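Local coordinates for solute-binding periplasmic protein of iron/siderophore ABC transporter (Yersinia pestis, PDB 6B2Y), which probably binds a chelated transition metal such as siderophore iron in the periplasm and delivers it to an ABC transporter for uptake, at residues K214-F219 with P273-A278. Numbering follows the deposited sequence.
Sequences KKPSVF and PDIYIA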
ATOM      1  N   LYS A 214     -21.520  14.251  11.722  1.00 30.71           N
ATOM      2  CA  LYS A 214     -21.136  15.219  10.710  1.00 32.34           C
ATOM      3  C   LYS A 214     -20.140  14.660   9.699  1.00 30.67           C
ATOM      4  O   LYS A 214     -19.686  15.410   8.823  1.00 30.92           O
ATOM      5  CB  LYS A 214     -20.527  16.457  11.376  1.00 32.68           C
ATOM      6  CG  LYS A 214     -21.422  17.099  12.440  1.00 36.64           C
ATOM      7  CD  LYS A 214     -21.091  18.566  12.613  1.00 43.24           C
ATOM      8  CE  LYS A 214     -22.295  19.341  13.144  1.00 41.91           C
ATOM      9  NZ  LYS A 214     -21.990  20.785  13.274  1.00 40.45           N
ATOM     10  N   LYS A 215     -19.812  13.380   9.778  1.00 29.13           N
ATOM     11  CA  LYS A 215     -18.849  12.676   8.929  1.00 29.38           C
ATOM     12  C   LYS A 215     -19.523  12.121   7.672  1.00 29.99           C
ATOM     13  O   LYS A 215     -20.581  11.482   7.766  1.00 30.68           O
ATOM     14  CB  LYS A 215     -18.204  11.531   9.689  1.00 25.71           C
ATOM     15  CG  LYS A 215     -17.338  12.005  10.821  1.00 26.11           C
ATOM     16  CD  LYS A 215     -16.669  10.848  11.533  1.00 25.75           C
ATOM     17  CE  LYS A 215     -15.765  11.378  12.637  1.00 28.87           C
ATOM     18  NZ  LYS A 215     -15.010  10.260  13.286  1.00 27.24           N
ATOM     19  N   PRO A 216     -18.915  12.312   6.504  1.00 25.21           N
ATOM     20  CA  PRO A 216     -19.495  11.748   5.279  1.00 28.10           C
ATOM     21  C   PRO A 216     -19.389  10.230   5.268  1.00 28.95           C
ATOM     22  O   PRO A 216     -18.401   9.656   5.734  1.00 28.13           O
ATOM     23  CB  PRO A 216     -18.639  12.367   4.174  1.00 28.24           C
ATOM     24  CG  PRO A 216     -17.294  12.544   4.832  1.00 26.82           C
ATOM     25  CD  PRO A 216     -17.617  12.952   6.258  1.00 27.21           C
ATOM     26  N   SER A 217     -20.419   9.575   4.734  1.00 25.47           N
ATOM     27  CA  SER A 217     -20.355   8.134   4.551  1.00 23.23           C
ATOM     28  C   SER A 217     -19.521   7.855   3.309  1.00 27.90           C
ATOM     29  O   SER A 217     -19.543   8.623   2.345  1.00 27.54           O
ATOM     30  CB  SER A 217     -21.751   7.526   4.424  1.00 29.94           C
ATOM     31  OG  SER A 217     -22.490   8.138   3.382  1.00 27.29           O
ATOM     32  N   VAL A 218     -18.751   6.777   3.356  1.00 25.70           N
ATOM     33  CA  VAL A 218     -17.729   6.511   2.350  1.00 26.26           C
ATOM     34  C   VAL A 218     -17.794   5.042   1.972  1.00 29.38           C
ATOM     35  O   VAL A 218     -17.850   4.168   2.844  1.00 26.97           O
ATOM     36  CB  VAL A 218     -16.309   6.837   2.860  1.00 23.43           C
ATOM     37  CG1 VAL A 218     -15.261   6.537   1.751  1.00 22.63           C
ATOM     38  CG2 VAL A 218     -16.202   8.280   3.347  1.00 26.86           C
ATOM     39  N   PHE A 219     -17.734   4.765   0.673  1.00 22.86           N
ATOM     40  CA  PHE A 219     -17.512   3.410   0.188  1.00 21.21           C
ATOM     41  C   PHE A 219     -16.252   3.395  -0.660  1.00 26.51           C
ATOM     42  O   PHE A 219     -16.120   4.208  -1.584  1.00 24.38           O
ATOM     43  CB  PHE A 219     -18.682   2.883  -0.646  1.00 28.91           C
ATOM     44  CG  PHE A 219     -18.463   1.480  -1.142  1.00 28.64           C
ATOM     45  CD1 PHE A 219     -18.474   0.414  -0.255  1.00 29.17           C
ATOM     46  CD2 PHE A 219     -18.191   1.231  -2.480  1.00 30.32           C
ATOM     47  CE1 PHE A 219     -18.248  -0.883  -0.693  1.00 27.44           C
ATOM     48  CE2 PHE A 219     -17.967  -0.070  -2.920  1.00 29.09           C
ATOM     49  CZ  PHE A 219     -17.998  -1.120  -2.027  1.00 30.95           C
ATOM     50  N   PRO A 273     -23.809   5.980  -0.328  1.00 30.59           N
ATOM     51  CA  PRO A 273     -22.693   6.670   0.330  1.00 31.44           C
ATOM     52  C   PRO A 273     -22.514   8.087  -0.187  1.00 30.07           C
ATOM     53  O   PRO A 273     -22.703   8.375  -1.373  1.00 29.14           O
ATOM     54  CB  PRO A 273     -21.480   5.797  -0.023  1.00 29.05           C
ATOM     55  CG  PRO A 273     -21.887   5.093  -1.296  1.00 31.15           C
ATOM     56  CD  PRO A 273     -23.347   4.834  -1.141  1.00 33.31           C
ATOM     57  N   ASP A 274     -22.116   8.973   0.724  1.00 24.49           N
ATOM     58  CA  ASP A 274     -21.854  10.358   0.342  1.00 30.09           C
ATOM     59  C   ASP A 274     -20.688  10.458  -0.636  1.00 30.06           C
ATOM     60  O   ASP A 274     -20.703  11.295  -1.549  1.00 26.01           O
ATOM     61  CB  ASP A 274     -21.561  11.206   1.575  1.00 24.68           C
ATOM     62  CG  ASP A 274     -22.745  11.305   2.508  1.00 33.01           C
ATOM     63  OD1 ASP A 274     -23.899  11.275   2.019  1.00 31.02           O
ATOM     64  OD2 ASP A 274     -22.516  11.428   3.734  1.00 33.23           O
ATOM     65  N   ILE A 275     -19.670   9.614  -0.455  1.00 25.78           N
ATOM     66  CA  ILE A 275     -18.408   9.698  -1.183  1.00 27.70           C
ATOM     67  C   ILE A 275     -18.058   8.313  -1.712  1.00 26.93           C
ATOM     68  O   ILE A 275     -18.235   7.311  -1.013  1.00 24.21           O
ATOM     69  CB  ILE A 275     -17.287  10.242  -0.270  1.00 27.76           C
ATOM     70  CG1 ILE A 275     -17.555  11.705   0.080  1.00 28.96           C
ATOM     71  CG2 ILE A 275     -15.908  10.074  -0.907  1.00 26.69           C
ATOM     72  CD1 ILE A 275     -16.596  12.278   1.089  1.00 31.71           C
ATOM     73  N   TYR A 276     -17.564   8.257  -2.956  1.00 25.56           N
ATOM     74  CA  TYR A 276     -17.163   7.012  -3.601  1.00 23.82           C
ATOM     75  C   TYR A 276     -15.682   7.086  -3.943  1.00 23.56           C
ATOM     76  O   TYR A 276     -15.221   8.083  -4.507  1.00 24.59           O
ATOM     77  CB  TYR A 276     -17.982   6.737  -4.875  1.00 25.12           C
ATOM     78  CG  TYR A 276     -17.412   5.600  -5.706  1.00 22.60           C
ATOM     79  CD1 TYR A 276     -17.772   4.288  -5.454  1.00 23.44           C
ATOM     80  CD2 TYR A 276     -16.513   5.847  -6.731  1.00 24.76           C
ATOM     81  CE1 TYR A 276     -17.254   3.243  -6.197  1.00 28.45           C
ATOM     82  CE2 TYR A 276     -15.977   4.802  -7.483  1.00 27.47           C
ATOM     83  CZ  TYR A 276     -16.361   3.509  -7.218  1.00 25.64           C
ATOM     84  OH  TYR A 276     -15.839   2.466  -7.948  1.00 29.23           O
ATOM     85  N   ILE A 277     -14.941   6.033  -3.590  1.00 23.99           N
ATOM     86  CA  ILE A 277     -13.516   5.925  -3.882  1.00 24.27           C
ATOM     87  C   ILE A 277     -13.277   4.608  -4.599  1.00 21.39           C
ATOM     88  O   ILE A 277     -13.763   3.562  -4.154  1.00 26.07           O
ATOM     89  CB  ILE A 277     -12.648   5.981  -2.605  1.00 23.97           C
ATOM     90  CG1 ILE A 277     -12.997   7.197  -1.756  1.00 25.66           C
ATOM     91  CG2 ILE A 277     -11.165   6.033  -2.971  1.00 21.20           C
ATOM     92  CD1 ILE A 277     -12.117   7.322  -0.510  1.00 26.65           C
ATOM     93  N   ALA A 278     -12.506   4.653  -5.685  1.00 21.69           N
ATOM     94  CA  ALA A 278     -12.035   3.457  -6.368  1.00 24.67           C
ATOM     95  C   ALA A 278     -10.525   3.340  -6.199  1.00 19.54           C
ATOM     96  O   ALA A 278      -9.813   4.340  -6.275  1.00 23.20           O
ATOM     97  CB  ALA A 278     -12.382   3.503  -7.868  1.00 23.29           C
TER
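Two neighbouring parallel strands, 217-221 and 275-280, pair where they begin, Val218 beside Ile275 and Phe219 beside Tyr276. Just before the second strand, Asp274 exchanges two hydrogen bonds with Ser217, each backbone N donating to the other's side chain. Ser217 N donates to Asp274 OD2 at 3.0 Å and meets the carboxylate from above its plane, 40° out. In return Asp274 N donates to Ser217 OG at 2.8 Å. Chi1 of 55° places OG between the backbone N and the carbonyl carbon of Ser217, within reach of Asp274 N. Parallel bonding follows: Ile275 N to Ser217 O, Phe219 N to Ile275 O, and Ile277 N to Phe219 O. The first of these is more bent than the other two. Val218 CA adds a CA-H...O contact to Ile275 O.

The strands belong to the mixed sheet of one lobe of this periplasmic binding protein. In that sheet 217-221 lies between 249-250 and 275-280, and strand 326-330 pairs with the far side of 275-280. On one face, Pro216 and Ile275 lie side by side, with Ile275 CD1 3.7 Å from Pro216 CB. Val218 CG1 touches Ile277 CD1 at 4.0 Å. Helix 340-350 covers this face through Phe346 and Phe350. The other face carries Phe219 and Tyr276. With CG anti to the backbone N (chi1 -180°), the Phe219 ring has Tyr276 at its edge, where Tyr276 CD1 lies near the ring plane, 4.3 Å from Phe219 CD2. Pro273 CG packs against Phe219 CB at 3.9 Å. Tyr276 also touches Ile309 and Leu310 of helix 299-310, and its hydroxyl is hydrogen-bonded to Glu221 OE2.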